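Local coordinates for protein TarM (Staphylococcus aureus subsp. aureus 21178, PDB 4X7R) that belongs to the group 1 glycosyltransferase family of the GT-B clan and holds UDP in this crystal structure, at residues S128-D133 and F144-N149; E94-T99 and Y119-R124. The protein carries 1 engineered substitution. All coordinates share one frame; numbering follows the deposited sequence.

Contact 1 of 2, residues S128-D133 and F144-N149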
# COMPACT_ATOMS: atom_id res chain seq x y z
N SER A 128 -6.84 16.90 -16.35
CA SER A 128 -5.74 16.62 -17.27
C SER A 128 -5.98 15.30 -18.05
O SER A 128 -5.18 14.93 -18.92
CB SER A 128 -4.43 16.53 -16.48
OG SER A 128 -4.57 15.69 -15.35
N GLU A 129 -7.08 14.60 -17.72
CA GLU A 129 -7.46 13.33 -18.31
C GLU A 129 -8.48 13.43 -19.44
O GLU A 129 -9.34 14.32 -19.44
CB GLU A 129 -7.90 12.32 -17.24
CG GLU A 129 -6.75 11.91 -16.34
CD GLU A 129 -7.04 10.79 -15.37
OE1 GLU A 129 -8.18 10.72 -14.85
OE2 GLU A 129 -6.11 10.00 -15.09
N LYS A 130 -8.35 12.53 -20.42
CA LYS A 130 -9.24 12.44 -21.57
C LYS A 130 -9.38 10.98 -21.97
O LYS A 130 -8.41 10.22 -21.96
CB LYS A 130 -8.76 13.31 -22.74
CG LYS A 130 -9.71 13.31 -23.96
CD LYS A 130 -9.35 14.35 -25.03
CE LYS A 130 -8.07 14.04 -25.78
NZ LYS A 130 -7.72 15.12 -26.72
N VAL A 131 -10.60 10.61 -22.32
CA VAL A 131 -10.97 9.28 -22.75
C VAL A 131 -11.75 9.42 -24.06
O VAL A 131 -12.61 10.30 -24.17
CB VAL A 131 -11.75 8.60 -21.60
CG1 VAL A 131 -13.07 7.99 -22.05
CG2 VAL A 131 -10.87 7.59 -20.85
N ILE A 132 -11.38 8.63 -25.08
CA ILE A 132 -12.10 8.63 -26.37
C ILE A 132 -12.54 7.20 -26.62
O ILE A 132 -11.69 6.33 -26.84
CB ILE A 132 -11.34 9.23 -27.58
CG1 ILE A 132 -10.85 10.66 -27.32
CG2 ILE A 132 -12.19 9.16 -28.86
CD1 ILE A 132 -9.95 11.25 -28.47
N ASP A 133 -13.86 6.95 -26.54
CA ASP A 133 -14.46 5.65 -26.80
C ASP A 133 -14.99 5.65 -28.21
O ASP A 133 -15.73 6.57 -28.59
CB ASP A 133 -15.58 5.35 -25.79
CG ASP A 133 -15.12 5.11 -24.38
OD1 ASP A 133 -13.90 5.21 -24.13
OD2 ASP A 133 -15.98 4.79 -23.52
N PHE A 144 -9.23 5.03 -26.13
CA PHE A 144 -7.93 5.67 -26.04
C PHE A 144 -7.94 6.56 -24.77
O PHE A 144 -8.83 7.41 -24.61
CB PHE A 144 -7.63 6.52 -27.28
CG PHE A 144 -7.39 5.73 -28.54
CD1 PHE A 144 -8.45 5.38 -29.37
CD2 PHE A 144 -6.10 5.32 -28.89
CE1 PHE A 144 -8.23 4.62 -30.53
CE2 PHE A 144 -5.88 4.59 -30.06
CZ PHE A 144 -6.94 4.24 -30.88
N SER A 145 -6.95 6.34 -23.89
CA SER A 145 -6.75 7.08 -22.64
C SER A 145 -5.57 8.03 -22.79
O SER A 145 -4.49 7.62 -23.25
CB SER A 145 -6.56 6.13 -21.47
OG SER A 145 -7.68 5.27 -21.39
N PHE A 146 -5.79 9.30 -22.41
CA PHE A 146 -4.83 10.40 -22.50
C PHE A 146 -4.59 11.07 -21.15
O PHE A 146 -5.51 11.16 -20.34
CB PHE A 146 -5.34 11.48 -23.48
CG PHE A 146 -5.69 11.04 -24.88
CD1 PHE A 146 -6.90 10.40 -25.15
CD2 PHE A 146 -4.86 11.35 -25.95
CE1 PHE A 146 -7.23 10.01 -26.45
CE2 PHE A 146 -5.19 10.96 -27.25
CZ PHE A 146 -6.38 10.30 -27.50
N ILE A 147 -3.36 11.57 -20.95
CA ILE A 147 -2.91 12.40 -19.82
C ILE A 147 -2.16 13.57 -20.48
O ILE A 147 -1.24 13.33 -21.27
CB ILE A 147 -2.04 11.66 -18.78
CG1 ILE A 147 -2.86 10.57 -18.06
CG2 ILE A 147 -1.45 12.68 -17.77
CD1 ILE A 147 -2.05 9.56 -17.34
N ASP A 148 -2.62 14.82 -20.22
CA ASP A 148 -2.10 16.07 -20.80
C ASP A 148 -2.09 15.99 -22.34
O ASP A 148 -1.08 16.31 -22.98
CB ASP A 148 -0.70 16.47 -20.22
CG ASP A 148 -0.57 16.44 -18.70
OD1 ASP A 148 -1.49 16.93 -18.02
OD2 ASP A 148 0.46 15.94 -18.21
N ASN A 149 -3.21 15.52 -22.93
CA ASN A 149 -3.43 15.33 -24.38
C ASN A 149 -2.51 14.31 -25.07
O ASN A 149 -2.47 14.24 -26.29
CB ASN A 149 -3.49 16.67 -25.14
CG ASN A 149 -4.81 17.39 -25.03
OD1 ASN A 149 -5.78 16.91 -24.42
ND2 ASN A 149 -4.88 18.57 -25.63
O HOH W 1 -5.53 14.70 -21.67

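Contact 2 of 2, residues E94-T99 and Y119-R124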
# COMPACT_ATOMS: atom_id res chain seq x y z
N GLU A 94 -8.99 12.02 -37.86
CA GLU A 94 -9.68 11.67 -39.11
C GLU A 94 -10.99 10.93 -38.88
O GLU A 94 -11.94 11.15 -39.61
CB GLU A 94 -8.79 10.87 -40.08
CG GLU A 94 -7.70 11.66 -40.80
CD GLU A 94 -8.10 12.94 -41.52
OE1 GLU A 94 -9.17 12.97 -42.16
OE2 GLU A 94 -7.30 13.91 -41.47
N ARG A 95 -11.04 10.08 -37.84
CA ARG A 95 -12.22 9.31 -37.46
C ARG A 95 -13.33 10.20 -36.90
O ARG A 95 -14.49 9.79 -36.90
CB ARG A 95 -11.86 8.20 -36.46
CG ARG A 95 -10.92 7.15 -37.04
CD ARG A 95 -10.38 6.24 -35.97
NE ARG A 95 -11.39 5.31 -35.49
CZ ARG A 95 -11.15 4.31 -34.65
NH1 ARG A 95 -9.92 4.10 -34.20
NH2 ARG A 95 -12.12 3.50 -34.26
N LEU A 96 -12.96 11.39 -36.41
CA LEU A 96 -13.90 12.38 -35.86
C LEU A 96 -14.23 13.46 -36.90
O LEU A 96 -15.07 14.32 -36.64
CB LEU A 96 -13.34 13.00 -34.57
CG LEU A 96 -13.21 12.05 -33.37
CD1 LEU A 96 -12.27 12.63 -32.33
CD2 LEU A 96 -14.56 11.74 -32.76
N LYS A 97 -13.56 13.42 -38.07
CA LYS A 97 -13.80 14.36 -39.17
C LYS A 97 -15.13 13.99 -39.82
O LYS A 97 -15.44 12.80 -39.98
CB LYS A 97 -12.65 14.33 -40.19
CG LYS A 97 -12.53 15.61 -41.01
CD LYS A 97 -11.55 15.46 -42.16
CE LYS A 97 -11.70 16.56 -43.18
NZ LYS A 97 -10.70 16.44 -44.28
N ASN A 98 -15.92 15.01 -40.17
CA ASN A 98 -17.25 14.86 -40.78
C ASN A 98 -18.26 14.15 -39.85
O ASN A 98 -18.94 13.20 -40.25
CB ASN A 98 -17.18 14.27 -42.21
CG ASN A 98 -16.50 15.18 -43.23
OD1 ASN A 98 -16.66 16.41 -43.22
ND2 ASN A 98 -15.75 14.58 -44.15
N THR A 99 -18.33 14.63 -38.60
CA THR A 99 -19.25 14.17 -37.56
C THR A 99 -20.08 15.35 -37.04
O THR A 99 -19.77 16.51 -37.33
CB THR A 99 -18.51 13.48 -36.38
OG1 THR A 99 -17.58 14.38 -35.78
CG2 THR A 99 -17.84 12.16 -36.77
N TYR A 119 -23.51 6.54 -34.30
CA TYR A 119 -22.70 6.91 -33.15
C TYR A 119 -21.24 6.44 -33.37
O TYR A 119 -20.99 5.23 -33.44
CB TYR A 119 -23.33 6.23 -31.93
CG TYR A 119 -22.78 6.55 -30.56
CD1 TYR A 119 -22.17 7.78 -30.30
CD2 TYR A 119 -22.96 5.68 -29.49
CE1 TYR A 119 -21.70 8.10 -29.03
CE2 TYR A 119 -22.52 6.00 -28.21
CZ TYR A 119 -21.89 7.21 -27.98
OH TYR A 119 -21.46 7.51 -26.71
N ILE A 120 -20.30 7.40 -33.54
CA ILE A 120 -18.87 7.17 -33.80
C ILE A 120 -18.06 7.19 -32.50
O ILE A 120 -17.33 6.24 -32.21
CB ILE A 120 -18.31 8.20 -34.86
CG1 ILE A 120 -19.10 8.20 -36.19
CG2 ILE A 120 -16.80 8.06 -35.09
CD1 ILE A 120 -19.26 6.80 -36.95
N ALA A 121 -18.16 8.30 -31.73
CA ALA A 121 -17.37 8.42 -30.51
C ALA A 121 -18.04 9.10 -29.34
O ALA A 121 -18.98 9.87 -29.50
CB ALA A 121 -16.03 9.08 -30.81
N TYR A 122 -17.50 8.82 -28.17
CA TYR A 122 -17.82 9.41 -26.89
C TYR A 122 -16.48 9.93 -26.33
O TYR A 122 -15.51 9.16 -26.23
CB TYR A 122 -18.41 8.34 -25.95
CG TYR A 122 -18.57 8.80 -24.52
CD1 TYR A 122 -19.74 9.43 -24.10
CD2 TYR A 122 -17.58 8.55 -23.57
CE1 TYR A 122 -19.90 9.83 -22.77
CE2 TYR A 122 -17.73 8.95 -22.25
CZ TYR A 122 -18.90 9.59 -21.85
OH TYR A 122 -19.05 9.98 -20.55
N ILE A 123 -16.43 11.23 -26.00
CA ILE A 123 -15.24 11.85 -25.40
C ILE A 123 -15.61 12.44 -24.04
O ILE A 123 -16.58 13.19 -23.94
CB ILE A 123 -14.55 12.90 -26.33
CG1 ILE A 123 -14.24 12.31 -27.73
CG2 ILE A 123 -13.29 13.48 -25.64
CD1 ILE A 123 -13.57 13.21 -28.72
N ARG A 124 -14.83 12.10 -23.00
CA ARG A 124 -15.00 12.62 -21.64
C ARG A 124 -13.67 13.25 -21.18
O ARG A 124 -12.68 12.54 -20.97
CB ARG A 124 -15.48 11.50 -20.69
CG ARG A 124 -15.80 11.95 -19.26
CD ARG A 124 -15.49 10.86 -18.22
NE ARG A 124 -16.19 9.60 -18.50
CZ ARG A 124 -15.70 8.39 -18.25
NH1 ARG A 124 -14.50 8.25 -17.71
NH2 ARG A 124 -16.41 7.31 -18.56

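Contact 1 of 2, residues S128-D133 and F144-N149
Lys130 reaches over one face of the Phe146 ring: CE stands 4.0 Å from the ring centroid in a CH-pi contact, offset toward the rim. Its NZ lies 4.8 Å from the centroid of the Phe146 ring, only 7° off the ring normal, a cation-pi geometry. CG is anti to the backbone N (chi1 -177°), and a bend at chi3 (69°) turns CE over the ring. Lys130 NZ also makes a weak hydrogen bond of 3.5 Å to Asn149 OD1, while in the plane of the ring Lys130 O sits at its edge. On the same face of the sheet Ile132 brings CD1 to 3.6 Å from Phe146 CE1. Lys130, Ile132 and Phe146 belong to an antiparallel beta hairpin, strands 129-136 and 139-147, within a long meandering sheet. Lys130 with Phe146 and Ile132 with Phe144 are hydrogen-bonded pairs; the bond from Phe146 N to Lys130 O is 2.8 Å, and Lys130 N returns a bond to Phe146 O. At the open end of the hairpin, Ser128 O accepts from Asp148 N at 2.9 Å and also from a water that bridges to Asn149 N. Farther out, helix 86-95 packs on the face that carries Lys130, Ile132 and Phe146, with Tyr89 against Phe146 and Ile92 touching Ile132 and Phe144.

Contact 2 of 2, residues E94-T99 and Y119-R124
The C-terminal end of helix 86-95 and the turn leading into edge strand 99-103 pack here on strand 119-126, at a classic beta bulge where Ile120 and Ala121 both face Tyr111. Leu96 is the central side chain. Its two methyls divide the work: Leu96 CD2 rests 3.6 Å from Ala121 CB, and Leu96 CD1 meets Ile123 CD1 tip to tip at 3.9 Å. Ile120 has two branches engaged. Ile120 CG2 lies 3.4 Å from Arg95 O, a backbone oxygen, and Ile120 CG1 passes across Thr99 CG2 at 4.2 Å. Thr99 is tied to its own turn: Thr99 OG1 lies between the backbone N and the carbonyl carbon (chi1 60°) and donates a 2.7 Å hydrogen bond to Leu96 O, while CG2 faces the isoleucine. Arg95 sends its guanidinium elsewhere, to a salt bridge with Glu142, and makes a cation-pi contact with Phe134. Tyr111 of strand 108-113 touches Leu96, Thr99 and Ile123. No hydrogen bond joins the two segments; they meet through aliphatic carbons, plus one methyl against Arg95 O, while Thr99 OG1 bonds within the turn and Arg95 pairs with Glu142.

Both contacts reach the same antiparallel sheet, in which strands 119-126 and 129-136 are neighbours, and their centres lie about 14 Å apart. Asp133 N probably bonds Tyr122 O at 2.8 Å, and Arg124 N probably bonds Val131 O, so the two are joined through the backbones of neighbouring strands. Contact 1 is a partly buried hairpin within the sheet, bound mainly by main-chain hydrogen bonds; contact 2 lies at the surface and joins a helix end and turn to a strand through apolar side chains without any such bond. Helix 86-95 links them: its Ile92 packs on contact 1, while the chain leaving it forms part of contact 2, and Ile123 touches both Lys130 and Ile132.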